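Local structure of T-box transcription factor TBX21 (Mus musculus, 5T1J) at residues A[33-38]-A[180-185]. The protein binds DNA in a sequence-specific manner through its T-box domain and acts as the lineage-defining transcription factor that starts Th1 development from naive Th precursor cells. Residues are numbered along the deposited sequence; the frame is centred on the assembly and turned at random.
Sequences EMIITK and TAYQNA. With nucleotides of chain E; nucleotides of chain F.
The Tyr182 ring meets Glu33 and Ile35 on its way to the DNA backbone. At its edge, near the ring plane, lies the carbonyl O of Glu33, 3.7 Å from Tyr182 CE1, and the phosphate oxygen OP1 of DG17 in chain F also comes in at the edge. Ile35 approaches obliquely, its CG2 3.7 Å from Tyr182 OH, and the two side chains cross at about a right angle. This is part of the DNA-binding surface of the T-box domain, a p53-like fold: the short strand 33-35 pairs in parallel with strand 176-179, after which the chain turns back, so the loop 180-184 runs nearly antiparallel to 33-36 before entering helix 185-194.

Two residues of that loop approach phosphates of different DNA chains. Tyr182 OH is modelled 2.4 Å from OP1 of DG17, and Thr180 OG1, set beside its own backbone N (chi1 -45°), 2.4 Å from OP2 of DT4 in chain E; both distances are too short to take at face value. Lys191 NZ, from helix 185-194, hydrogen-bonds both Tyr182 OH and Glu33 O. Tyr182 is essential for the interaction with RUNX1 too.

Further along, the buried Glu33 carboxylate fixes the turn into the helix. Asn184 is the N-cap, its OD1 accepting from Glu186 N, while its backbone N makes a weak bond to Glu33 OE2. The carboxylate also packs on the Gln183 side chain, with Glu33 OE2 3.5 Å from Gln183 CB. The stronger bond is nearly straight: Gln183 N points at the syn lone pair of Glu33 OE1, 2.9 Å away, with an angle of 169° at the hydrogen.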
loop_
_atom_site.group_PDB
_atom_site.type_symbol
_atom_site.label_atom_id
_atom_site.label_comp_id
_atom_site.label_asym_id
_atom_site.label_seq_id
_atom_site.Cartn_x
_atom_site.Cartn_y
_atom_site.Cartn_z
ATOM N N GLU A 33 14.399 -13.067 14.705
ATOM C CA GLU A 33 13.064 -13.290 15.291
ATOM C C GLU A 33 12.375 -11.952 15.535
ATOM O O GLU A 33 12.895 -11.124 16.277
ATOM C CB GLU A 33 13.125 -14.097 16.616
ATOM C CG GLU A 33 13.765 -15.502 16.492
ATOM C CD GLU A 33 13.597 -16.400 17.738
ATOM O OE1 GLU A 33 12.830 -15.985 18.655
ATOM O OE2 GLU A 33 14.200 -17.518 17.767
ATOM N N MET A 34 11.221 -11.743 14.898
ATOM C CA MET A 34 10.411 -10.548 15.126
ATOM C C MET A 34 9.142 -10.931 15.885
ATOM O O MET A 34 8.485 -11.936 15.586
ATOM C CB MET A 34 10.066 -9.841 13.817
ATOM C CG MET A 34 11.301 -9.460 13.030
ATOM S SD MET A 34 12.307 -8.209 13.855
ATOM C CE MET A 34 13.397 -7.856 12.464
ATOM N N ILE A 35 8.862 -10.178 16.935
ATOM C CA ILE A 35 7.724 -10.457 17.779
ATOM C C ILE A 35 6.487 -9.766 17.245
ATOM O O ILE A 35 6.505 -8.585 16.961
ATOM C CB ILE A 35 7.989 -10.014 19.215
ATOM C CG1 ILE A 35 6.734 -10.204 20.074
ATOM C CG2 ILE A 35 8.506 -8.542 19.237
ATOM C CD1 ILE A 35 6.978 -9.928 21.569
ATOM N N ILE A 36 5.409 -10.514 17.086
ATOM C CA ILE A 36 4.184 -9.999 16.530
ATOM C C ILE A 36 3.126 -9.969 17.624
ATOM O O ILE A 36 3.133 -10.790 18.512
ATOM C CB ILE A 36 3.766 -10.851 15.331
ATOM C CG1 ILE A 36 3.449 -12.264 15.733
ATOM C CG2 ILE A 36 4.894 -10.953 14.346
ATOM C CD1 ILE A 36 2.010 -12.524 16.024
ATOM N N THR A 37 2.204 -9.026 17.574
ATOM C CA THR A 37 1.237 -8.892 18.657
ATOM C C THR A 37 -0.035 -8.226 18.204
ATOM O O THR A 37 0.007 -7.366 17.340
ATOM C CB THR A 37 1.841 -8.094 19.822
ATOM O OG1 THR A 37 2.540 -9.020 20.640
ATOM C CG2 THR A 37 0.783 -7.399 20.686
ATOM N N LYS A 38 -1.144 -8.643 18.817
ATOM C CA LYS A 38 -2.463 -8.069 18.637
ATOM C C LYS A 38 -2.415 -6.570 18.480
ATOM O O LYS A 38 -2.908 -6.058 17.485
ATOM C CB LYS A 38 -3.350 -8.430 19.828
ATOM C CG LYS A 38 -4.414 -7.397 20.139
ATOM C CD LYS A 38 -5.662 -8.012 20.786
ATOM C CE LYS A 38 -6.494 -8.857 19.817
ATOM N NZ LYS A 38 -7.823 -9.251 20.404
ATOM N N THR A 180 5.393 -15.203 18.614
ATOM C CA THR A 180 4.631 -14.557 19.660
ATOM C C THR A 180 5.503 -14.292 20.868
ATOM O O THR A 180 5.155 -13.466 21.713
ATOM C CB THR A 180 3.455 -15.401 20.093
ATOM O OG1 THR A 180 2.788 -15.920 18.931
ATOM C CG2 THR A 180 2.492 -14.556 20.905
ATOM N N ALA A 181 6.629 -14.992 20.949
ATOM C CA ALA A 181 7.569 -14.767 22.027
ATOM C C ALA A 181 8.891 -15.454 21.683
ATOM O O ALA A 181 8.902 -16.546 21.095
ATOM C CB ALA A 181 7.015 -15.284 23.371
ATOM N N TYR A 182 10.000 -14.874 22.129
ATOM C CA TYR A 182 11.296 -15.295 21.635
ATOM C C TYR A 182 11.668 -16.751 22.014
ATOM O O TYR A 182 11.269 -17.279 23.065
ATOM C CB TYR A 182 12.370 -14.333 22.133
ATOM C CG TYR A 182 12.255 -12.880 21.675
ATOM C CD1 TYR A 182 12.539 -12.497 20.364
ATOM C CD2 TYR A 182 11.935 -11.881 22.580
ATOM C CE1 TYR A 182 12.445 -11.145 19.959
ATOM C CE2 TYR A 182 11.845 -10.546 22.199
ATOM C CZ TYR A 182 12.096 -10.175 20.887
ATOM O OH TYR A 182 11.978 -8.829 20.534
ATOM N N GLN A 183 12.399 -17.404 21.117
ATOM C CA GLN A 183 12.819 -18.770 21.327
ATOM C C GLN A 183 14.311 -18.932 21.716
ATOM O O GLN A 183 14.642 -19.207 22.889
ATOM C CB GLN A 183 12.470 -19.555 20.071
ATOM C CG GLN A 183 11.031 -19.347 19.662
ATOM C CD GLN A 183 10.006 -19.897 20.671
ATOM O OE1 GLN A 183 10.238 -19.940 21.897
ATOM N NE2 GLN A 183 8.831 -20.273 20.149
ATOM N N ASN A 184 15.187 -18.876 20.717
ATOM C CA ASN A 184 16.603 -18.719 20.964
ATOM C C ASN A 184 16.801 -17.550 21.931
ATOM O O ASN A 184 16.128 -16.537 21.825
ATOM C CB ASN A 184 17.373 -18.522 19.655
ATOM C CG ASN A 184 18.894 -18.390 19.876
ATOM O OD1 ASN A 184 19.358 -17.717 20.820
ATOM N ND2 ASN A 184 19.668 -19.103 19.053
ATOM N N ALA A 185 17.728 -17.710 22.870
ATOM C CA ALA A 185 17.962 -16.731 23.925
ATOM C C ALA A 185 19.113 -15.769 23.620
ATOM O O ALA A 185 19.308 -14.803 24.376
ATOM C CB ALA A 185 18.208 -17.459 25.267
ATOM P P DT E 4 1.063 -18.590 18.502
ATOM O OP1 DT E 4 0.376 -18.576 17.193
ATOM O OP2 DT E 4 2.508 -18.278 18.526
ATOM O "O5'" DT E 4 0.292 -17.626 19.555
ATOM C "C5'" DT E 4 -1.049 -17.852 19.878
ATOM C "C4'" DT E 4 -1.459 -17.104 21.140
ATOM O "O4'" DT E 4 -0.723 -17.582 22.260
ATOM C "C3'" DT E 4 -1.252 -15.581 21.127
ATOM O "O3'" DT E 4 -2.556 -14.947 20.954
ATOM C "C2'" DT E 4 -0.600 -15.257 22.491
ATOM C "C1'" DT E 4 -0.716 -16.582 23.246
ATOM N N1 DT E 4 0.439 -16.891 24.245
ATOM C C2 DT E 4 0.191 -16.849 25.608
ATOM O O2 DT E 4 -0.893 -16.547 26.080
ATOM N N3 DT E 4 1.270 -17.167 26.406
ATOM C C4 DT E 4 2.552 -17.526 25.991
ATOM O O4 DT E 4 3.465 -17.794 26.789
ATOM C C5 DT E 4 2.742 -17.561 24.546
ATOM C C7 DT E 4 4.079 -17.942 23.964
ATOM C C6 DT E 4 1.689 -17.253 23.759
ATOM P P DG F 17 11.930 -6.782 23.003
ATOM O OP1 DG F 17 12.903 -7.233 21.993
ATOM O OP2 DG F 17 10.505 -6.937 22.700
ATOM O "O5'" DG F 17 12.050 -7.576 24.390
ATOM C "C5'" DG F 17 13.229 -7.544 25.150
ATOM C "C4'" DG F 17 12.942 -7.944 26.588
ATOM O "O4'" DG F 17 11.918 -7.115 27.175
ATOM C "C3'" DG F 17 12.516 -9.406 26.801
ATOM O "O3'" DG F 17 13.395 -9.985 27.807
ATOM C "C2'" DG F 17 11.060 -9.322 27.273
ATOM C "C1'" DG F 17 10.971 -7.914 27.854
ATOM N N9 DG F 17 9.660 -7.292 27.725
ATOM C C8 DG F 17 9.007 -6.985 26.555
ATOM N N7 DG F 17 7.853 -6.411 26.734
ATOM C C5 DG F 17 7.725 -6.330 28.114
ATOM C C6 DG F 17 6.671 -5.809 28.896
ATOM O O6 DG F 17 5.621 -5.298 28.507
ATOM N N1 DG F 17 6.930 -5.914 30.261
ATOM C C2 DG F 17 8.069 -6.467 30.801
ATOM N N2 DG F 17 8.141 -6.483 32.141
ATOM N N3 DG F 17 9.070 -6.968 30.077
ATOM C C4 DG F 17 8.830 -6.866 28.744
#